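Local coordinates for glycerate dehydrogenase related protein (Thermoplasma acidophilum, PDB 3GVX) that probably reduces glyoxylate or hydroxypyruvate with NAD(P)H, as a member of the D-isomer specific 2-hydroxyacid dehydrogenase family, at residues K48-I53 with E70-C75; D42-G47 with N66-N71; V214-M219 with V235-P240. All coordinates share one frame; numbering follows the deposited sequence.

Contact 1 of 3, residues K48-I53 with E70-C75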
# COMPACT_ATOMS: atom_id res chain seq x y z
N LYS B 48 -31.16 -25.03 -22.21
CA LYS B 48 -32.50 -24.55 -22.05
C LYS B 48 -32.63 -23.73 -20.79
O LYS B 48 -33.54 -22.93 -20.66
CB LYS B 48 -33.46 -25.71 -21.98
CG LYS B 48 -33.93 -26.18 -23.31
CD LYS B 48 -34.75 -27.42 -23.12
CE LYS B 48 -35.54 -27.69 -24.36
NZ LYS B 48 -35.53 -29.14 -24.61
N ARG B 49 -31.70 -23.93 -19.86
CA ARG B 49 -31.77 -23.21 -18.61
C ARG B 49 -30.70 -22.12 -18.45
O ARG B 49 -30.62 -21.46 -17.42
CB ARG B 49 -31.66 -24.21 -17.46
CG ARG B 49 -32.63 -25.36 -17.60
CD ARG B 49 -32.56 -26.30 -16.41
NE ARG B 49 -32.72 -25.58 -15.15
CZ ARG B 49 -31.76 -25.42 -14.26
NH1 ARG B 49 -30.55 -25.92 -14.48
NH2 ARG B 49 -31.99 -24.74 -13.14
N THR B 50 -29.90 -21.94 -19.50
CA THR B 50 -28.80 -20.97 -19.47
C THR B 50 -29.25 -19.55 -19.18
O THR B 50 -30.13 -19.01 -19.85
CB THR B 50 -28.03 -20.93 -20.81
OG1 THR B 50 -27.80 -22.25 -21.29
CG2 THR B 50 -26.71 -20.21 -20.62
N LYS B 51 -28.63 -18.94 -18.18
CA LYS B 51 -28.94 -17.57 -17.82
C LYS B 51 -27.69 -16.75 -17.85
O LYS B 51 -27.70 -15.57 -18.15
CB LYS B 51 -29.47 -17.48 -16.41
CG LYS B 51 -30.80 -18.08 -16.16
CD LYS B 51 -31.05 -17.95 -14.68
CE LYS B 51 -32.49 -18.24 -14.33
NZ LYS B 51 -32.65 -18.09 -12.87
N MSE B 52 -26.59 -17.39 -17.51
CA MSE B 52 -25.34 -16.68 -17.41
C MSE B 52 -24.11 -17.45 -17.82
O MSE B 52 -23.96 -18.62 -17.48
CB MSE B 52 -25.18 -16.15 -15.98
CG MSE B 52 -23.89 -15.36 -15.69
SE MSE B 52 -22.50 -16.50 -15.53
CE MSE B 52 -21.74 -16.07 -14.29
N ILE B 53 -23.22 -16.76 -18.52
CA ILE B 53 -21.98 -17.34 -18.97
C ILE B 53 -20.83 -16.51 -18.46
O ILE B 53 -20.76 -15.31 -18.69
CB ILE B 53 -21.94 -17.40 -20.51
CG1 ILE B 53 -23.13 -18.23 -21.01
CG2 ILE B 53 -20.62 -17.99 -20.99
CD1 ILE B 53 -23.29 -18.30 -22.50
N GLU B 70 -30.21 -13.29 -26.62
CA GLU B 70 -30.54 -12.07 -25.90
C GLU B 70 -30.74 -12.17 -24.38
O GLU B 70 -30.37 -11.26 -23.66
CB GLU B 70 -31.79 -11.44 -26.51
CG GLU B 70 -32.27 -10.18 -25.84
CD GLU B 70 -31.32 -8.98 -26.04
OE1 GLU B 70 -30.41 -9.03 -26.89
OE2 GLU B 70 -31.50 -7.96 -25.34
N ASN B 71 -31.33 -13.26 -23.90
CA ASN B 71 -31.57 -13.41 -22.46
C ASN B 71 -30.38 -13.86 -21.63
O ASN B 71 -30.41 -13.82 -20.40
CB ASN B 71 -32.71 -14.38 -22.22
CG ASN B 71 -32.42 -15.75 -22.78
OD1 ASN B 71 -32.28 -15.93 -23.99
ND2 ASN B 71 -32.31 -16.73 -21.90
N VAL B 72 -29.32 -14.31 -22.31
CA VAL B 72 -28.12 -14.81 -21.64
C VAL B 72 -27.07 -13.73 -21.42
O VAL B 72 -26.60 -13.09 -22.36
CB VAL B 72 -27.48 -15.97 -22.45
CG1 VAL B 72 -26.32 -16.57 -21.67
CG2 VAL B 72 -28.55 -17.03 -22.77
N VAL B 73 -26.71 -13.55 -20.17
CA VAL B 73 -25.72 -12.55 -19.81
C VAL B 73 -24.30 -13.09 -19.87
O VAL B 73 -23.98 -14.12 -19.26
CB VAL B 73 -26.02 -11.98 -18.41
CG1 VAL B 73 -24.88 -11.06 -17.96
CG2 VAL B 73 -27.36 -11.23 -18.44
N LEU B 74 -23.45 -12.40 -20.61
CA LEU B 74 -22.06 -12.79 -20.73
C LEU B 74 -21.22 -11.88 -19.84
O LEU B 74 -21.25 -10.66 -19.98
CB LEU B 74 -21.57 -12.65 -22.18
CG LEU B 74 -20.06 -12.88 -22.40
CD1 LEU B 74 -19.68 -14.34 -22.12
CD2 LEU B 74 -19.71 -12.48 -23.84
N CYS B 75 -20.47 -12.49 -18.93
CA CYS B 75 -19.60 -11.75 -18.03
C CYS B 75 -18.16 -12.16 -18.30
O CYS B 75 -17.89 -13.28 -18.71
CB CYS B 75 -19.93 -12.06 -16.57
SG CYS B 75 -21.62 -11.74 -16.13
O HOH W 1 -31.21 -19.50 -22.42

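Contact 2 of 3, residues D42-G47 with N66-N71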
# COMPACT_ATOMS: atom_id res chain seq x y z
N ASP B 42 -13.14 -20.62 -23.72
CA ASP B 42 -13.37 -20.23 -25.09
C ASP B 42 -14.72 -20.60 -25.67
O ASP B 42 -15.23 -19.92 -26.53
CB ASP B 42 -12.28 -20.80 -25.97
CG ASP B 42 -10.90 -20.38 -25.51
OD1 ASP B 42 -9.92 -21.08 -25.83
OD2 ASP B 42 -10.80 -19.33 -24.84
N ARG B 43 -15.29 -21.69 -25.19
CA ARG B 43 -16.57 -22.10 -25.72
C ARG B 43 -17.65 -22.29 -24.69
O ARG B 43 -17.40 -22.73 -23.57
CB ARG B 43 -16.43 -23.38 -26.54
CG ARG B 43 -15.77 -23.18 -27.89
CD ARG B 43 -15.65 -24.52 -28.62
NE ARG B 43 -14.84 -25.48 -27.87
CZ ARG B 43 -13.52 -25.42 -27.73
NH1 ARG B 43 -12.83 -24.44 -28.31
NH2 ARG B 43 -12.88 -26.34 -27.00
N TYR B 44 -18.86 -21.93 -25.08
CA TYR B 44 -20.00 -22.10 -24.22
C TYR B 44 -20.85 -23.14 -24.94
O TYR B 44 -20.60 -23.48 -26.10
CB TYR B 44 -20.75 -20.76 -24.04
CG TYR B 44 -21.16 -20.06 -25.34
CD1 TYR B 44 -22.27 -20.48 -26.06
CD2 TYR B 44 -20.44 -18.97 -25.83
CE1 TYR B 44 -22.66 -19.83 -27.26
CE2 TYR B 44 -20.82 -18.32 -27.02
CZ TYR B 44 -21.93 -18.76 -27.72
OH TYR B 44 -22.31 -18.12 -28.88
N VAL B 45 -21.82 -23.68 -24.23
CA VAL B 45 -22.72 -24.67 -24.78
C VAL B 45 -24.11 -24.22 -24.39
O VAL B 45 -24.45 -24.20 -23.21
CB VAL B 45 -22.43 -26.06 -24.16
CG1 VAL B 45 -23.49 -27.08 -24.62
CG2 VAL B 45 -21.00 -26.52 -24.53
N LEU B 46 -24.92 -23.87 -25.38
CA LEU B 46 -26.26 -23.39 -25.07
C LEU B 46 -27.18 -24.48 -24.57
O LEU B 46 -27.16 -25.61 -25.04
CB LEU B 46 -26.91 -22.71 -26.28
CG LEU B 46 -26.22 -21.45 -26.79
CD1 LEU B 46 -27.08 -20.91 -27.93
CD2 LEU B 46 -26.01 -20.42 -25.67
N GLY B 47 -27.98 -24.12 -23.59
CA GLY B 47 -28.92 -25.04 -23.02
C GLY B 47 -30.28 -24.40 -22.97
O GLY B 47 -30.54 -23.36 -23.57
N ASN B 66 -21.76 -12.79 -30.66
CA ASN B 66 -22.87 -12.60 -31.58
C ASN B 66 -23.83 -13.78 -31.48
O ASN B 66 -25.02 -13.64 -31.67
CB ASN B 66 -22.32 -12.47 -33.01
CG ASN B 66 -23.40 -12.25 -34.04
OD1 ASN B 66 -23.87 -13.20 -34.70
ND2 ASN B 66 -23.80 -11.00 -34.21
N GLY B 67 -23.28 -14.95 -31.15
CA GLY B 67 -24.07 -16.16 -31.03
C GLY B 67 -24.77 -16.32 -29.69
O GLY B 67 -25.47 -17.30 -29.47
N ILE B 68 -24.60 -15.37 -28.78
CA ILE B 68 -25.25 -15.53 -27.49
C ILE B 68 -26.66 -14.94 -27.48
O ILE B 68 -26.85 -13.76 -27.72
CB ILE B 68 -24.39 -14.92 -26.35
CG1 ILE B 68 -23.09 -15.71 -26.23
CG2 ILE B 68 -25.17 -14.94 -25.05
CD1 ILE B 68 -22.17 -15.28 -25.09
N PRO B 69 -27.65 -15.78 -27.18
CA PRO B 69 -29.05 -15.35 -27.14
C PRO B 69 -29.26 -14.13 -26.23
O PRO B 69 -28.58 -13.96 -25.21
CB PRO B 69 -29.79 -16.59 -26.64
CG PRO B 69 -28.90 -17.71 -27.10
CD PRO B 69 -27.53 -17.19 -26.78
N GLU B 70 -30.21 -13.29 -26.62
CA GLU B 70 -30.54 -12.07 -25.90
C GLU B 70 -30.74 -12.17 -24.38
O GLU B 70 -30.37 -11.26 -23.66
CB GLU B 70 -31.79 -11.44 -26.51
CG GLU B 70 -32.27 -10.18 -25.84
CD GLU B 70 -31.32 -8.98 -26.04
OE1 GLU B 70 -30.41 -9.03 -26.89
OE2 GLU B 70 -31.50 -7.96 -25.34
N ASN B 71 -31.33 -13.26 -23.90
CA ASN B 71 -31.57 -13.41 -22.46
C ASN B 71 -30.38 -13.86 -21.63
O ASN B 71 -30.41 -13.82 -20.40
CB ASN B 71 -32.71 -14.38 -22.22
CG ASN B 71 -32.42 -15.75 -22.78
OD1 ASN B 71 -32.28 -15.93 -23.99
ND2 ASN B 71 -32.31 -16.73 -21.90

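Contact 3 of 3, residues V214-M219 with V235-P240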
# COMPACT_ATOMS: atom_id res chain seq x y z
N VAL B 214 2.14 10.48 -22.82
CA VAL B 214 3.10 11.48 -22.39
C VAL B 214 4.11 11.87 -23.47
O VAL B 214 4.70 11.02 -24.13
CB VAL B 214 3.90 11.04 -21.13
CG1 VAL B 214 5.01 12.06 -20.82
CG2 VAL B 214 2.96 10.88 -19.93
N SER B 215 4.29 13.18 -23.61
CA SER B 215 5.25 13.73 -24.54
C SER B 215 6.61 13.44 -23.96
O SER B 215 7.01 13.99 -22.93
CB SER B 215 5.07 15.24 -24.67
OG SER B 215 6.26 15.85 -25.16
N LYS B 216 7.34 12.57 -24.64
CA LYS B 216 8.66 12.22 -24.18
C LYS B 216 9.63 13.39 -23.98
O LYS B 216 10.20 13.53 -22.91
CB LYS B 216 9.27 11.21 -25.12
CG LYS B 216 10.64 10.85 -24.68
CD LYS B 216 11.04 9.54 -25.25
CE LYS B 216 12.46 9.27 -24.89
NZ LYS B 216 12.96 8.06 -25.57
N PRO B 217 9.83 14.25 -25.00
CA PRO B 217 10.76 15.37 -24.79
C PRO B 217 10.29 16.35 -23.71
O PRO B 217 11.11 16.93 -23.00
CB PRO B 217 10.84 16.03 -26.17
CG PRO B 217 10.48 14.90 -27.11
CD PRO B 217 9.35 14.22 -26.39
N ASP B 218 8.98 16.54 -23.60
CA ASP B 218 8.44 17.46 -22.60
C ASP B 218 8.68 16.98 -21.16
O ASP B 218 9.03 17.77 -20.29
CB ASP B 218 6.95 17.70 -22.85
CG ASP B 218 6.68 18.50 -24.11
OD1 ASP B 218 7.49 18.39 -25.05
OD2 ASP B 218 5.65 19.21 -24.17
N MSE B 219 8.51 15.69 -20.94
CA MSE B 219 8.71 15.11 -19.61
C MSE B 219 10.18 15.12 -19.25
O MSE B 219 10.55 15.54 -18.15
CB MSE B 219 8.15 13.68 -19.57
CG MSE B 219 8.40 12.93 -18.27
SE MSE B 219 8.00 13.86 -16.79
CE MSE B 219 6.24 14.08 -16.86
N VAL B 235 5.82 2.07 -17.89
CA VAL B 235 5.83 2.05 -19.35
C VAL B 235 6.74 3.11 -19.94
O VAL B 235 6.72 4.27 -19.54
CB VAL B 235 4.42 2.27 -19.93
CG1 VAL B 235 3.47 1.20 -19.40
CG2 VAL B 235 3.95 3.68 -19.61
N TRP B 236 7.54 2.70 -20.91
CA TRP B 236 8.46 3.62 -21.54
C TRP B 236 8.17 3.73 -23.02
O TRP B 236 7.50 2.86 -23.58
CB TRP B 236 9.89 3.14 -21.29
CG TRP B 236 10.86 4.19 -21.53
CD1 TRP B 236 11.61 4.35 -22.65
CD2 TRP B 236 11.20 5.28 -20.66
NE1 TRP B 236 12.39 5.47 -22.54
CE2 TRP B 236 12.16 6.06 -21.33
CE3 TRP B 236 10.78 5.67 -19.38
CZ2 TRP B 236 12.72 7.20 -20.77
CZ3 TRP B 236 11.33 6.81 -18.83
CH2 TRP B 236 12.29 7.57 -19.53
N TRP B 237 8.65 4.77 -23.68
CA TRP B 237 8.37 4.88 -25.10
C TRP B 237 9.17 3.83 -25.86
O TRP B 237 10.28 3.43 -25.46
CB TRP B 237 8.68 6.28 -25.62
CG TRP B 237 7.96 7.35 -24.89
CD1 TRP B 237 6.79 7.96 -25.24
CD2 TRP B 237 8.35 7.94 -23.64
NE1 TRP B 237 6.43 8.89 -24.30
CE2 TRP B 237 7.38 8.90 -23.31
CE3 TRP B 237 9.44 7.75 -22.79
CZ2 TRP B 237 7.44 9.66 -22.14
CZ3 TRP B 237 9.51 8.50 -21.63
CH2 TRP B 237 8.52 9.46 -21.32
N ASN B 238 8.56 3.40 -26.96
CA ASN B 238 9.07 2.39 -27.87
C ASN B 238 9.00 1.01 -27.26
O ASN B 238 8.13 0.24 -27.65
CB ASN B 238 10.48 2.74 -28.34
CG ASN B 238 10.54 4.12 -28.98
OD1 ASN B 238 9.57 4.56 -29.62
ND2 ASN B 238 11.66 4.81 -28.81
N GLU B 239 9.86 0.68 -26.31
CA GLU B 239 9.80 -0.66 -25.71
C GLU B 239 9.77 -1.75 -26.79
O GLU B 239 8.86 -1.80 -27.61
CB GLU B 239 8.52 -0.84 -24.89
CG GLU B 239 8.41 -0.10 -23.58
CD GLU B 239 7.09 -0.41 -22.90
OE1 GLU B 239 6.72 -1.60 -22.86
OE2 GLU B 239 6.41 0.51 -22.40
N PRO B 240 10.77 -2.62 -26.81
CA PRO B 240 11.89 -2.65 -25.87
C PRO B 240 13.11 -1.76 -26.17
O PRO B 240 14.02 -1.70 -25.36
CB PRO B 240 12.21 -4.15 -25.77
CG PRO B 240 11.68 -4.73 -27.01
CD PRO B 240 10.39 -3.99 -27.19
O HOH W 2 12.93 5.21 -25.58

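Contact 1 of 3, residues K48-I53 with E70-C75
The last two strands of a five-stranded parallel sheet meet here, with Met52 beside Val73 and Ile53 beside Leu74. Ile53 uses both its backbone N and its O on the neighbouring strand, bracketing Leu74: its N donates to Val73 O at 2.8 Å, and its O accepts from Cys75 N at the same distance. A third bond, from Val73 N to Lys51 O (3.0 Å), starts the pairing just before the strand at 52 begins. Farther out, where the backbones splay apart, a water takes over, donating to Thr50 O and accepting from Asn71 ND2. The beta-branched Ile53 suits an extended strand and spends both branches on neighbours. CD1 reaches Val72 CG1 at 3.6 Å, whereas CG2, anti to the backbone N, meets Leu74 CD1 at 3.9 Å. Val72 CG1 also touches Thr50 CG2, at 3.8 Å. On the other face Met52, present as selenomethionine, touches Val276 and Phe279 of helix 266-279, and Val73 touches Phe279. Lys51, at the exposed margin, sends NZ to a salt bridge with Glu36. The strand order 2-1-3-4-5, all parallel, is that of the flavodoxin-like substrate-binding domain of D-2-hydroxyacid dehydrogenases.

Contact 2 of 3, residues D42-G47 with N66-N71
Tyr44 holds CG between its backbone N and its carbonyl carbon (chi1 54°), a less common choice that sets CG, from which the ring extends to Ile68. Ile68 answers with CG1 anti to its own carbonyl carbon (chi1 -65°), and it is this branch that does the touching. CG1 lies 3.5 Å from Tyr44 CE2 and almost as near CZ, while CD1 follows the ring back to 3.8 Å from CE2. The two side chains pass each other at a slant, and CG1 approaches the ring obliquely. A tyrosine suits the place because its far end is polar. The ring carbons pack on aliphatic groups, yet OH makes a hydrogen bond to the backbone O of Asp64, just ahead of segment 66-71. The same OH comes within 3.2 Å of Gly67 C, a close approach but not a bond: Gly67 O is near as well, with poor geometry for one. Glycine fits here, since a beta carbon built on Gly67 would fall only 2.7 Å from Tyr44 OH.

A second pair lies at the exposed margin. Leu46 and Pro69 reach toward each other tip to tip, Leu46 CD2 meeting Pro69 CD at 3.7 Å and CD1 meeting CG at 3.8 Å. The compact proline ring offers the leucine methyls an apolar patch without a flexible chain.

Neither segment is helix or strand. Segment 42-47 leads from strand 37-40 toward strand 52-55, and segment 66-71 leads from strand 52-55 to strand 73-75. Tyr44 and Ile68 both rest on Ile53 of the intervening strand 52-55, so these side chains from both connections pack on the sheet face to which Ile53 points.

Contact 3 of 3, residues V214-M219 with V235-P240
Lys216 lies across the indole of Trp237, its extended aliphatic chain crossing one face obliquely. CB sits over the five-membered ring, 3.6 Å from its centroid and 17° off the normal, a CH-pi contact. With CG anti to the backbone N (chi1 179°) and the chain extended beyond, CD comes to 3.4 Å from Trp237 CE3. NZ then passes the ring and makes a salt bridge with Glu244. A water accepts from NZ at 2.9 Å and donates to Trp237 O. At the indole's edge, NE1 donates to Val214 O (2.7 Å), close to the ring plane, and Val214 CG1 packs on CZ2 at 3.7 Å. Tryptophan suits the place by combining a broad face with an N-H at its rim. The contact belongs to the Rossmann-type NAD-binding domain: segment 214-219 starts helix 216-225 of the crossover between strands 204-207 and 230-233, and segment 235-240 leaves the second of these. An alanine at Trp237 would probably leave Val214 O without its indole donor and open a gap beneath the Lys216 methylenes. Trp236 stands beside this ring, its own face meeting Trp237 CZ3, which lies 3.4 Å above its plane toward the rim.

From the N terminus, segment 42-47 of contact 2 comes first and runs straight into segment 48-53 of contact 1. The returning chain closes contact 2 at 66-71 and then contact 1 at 70-75, so the two loops cross rather than nest, sharing Glu70 and Asn71. Their centres are 7 Å apart, and Leu74 of contact 1 packs on Ile68 of contact 2, beside the packing on Ile53, joining the edge strand 73-75 and its neighbour 52-55 to the loops before them. Contact 3 follows in series, closing a loop that holds most of helix 216-225 and strand 230-233 in the nucleotide-binding domain. Its centre is about 43 Å from that of contact 1, across the chain's centre, with no touch between them.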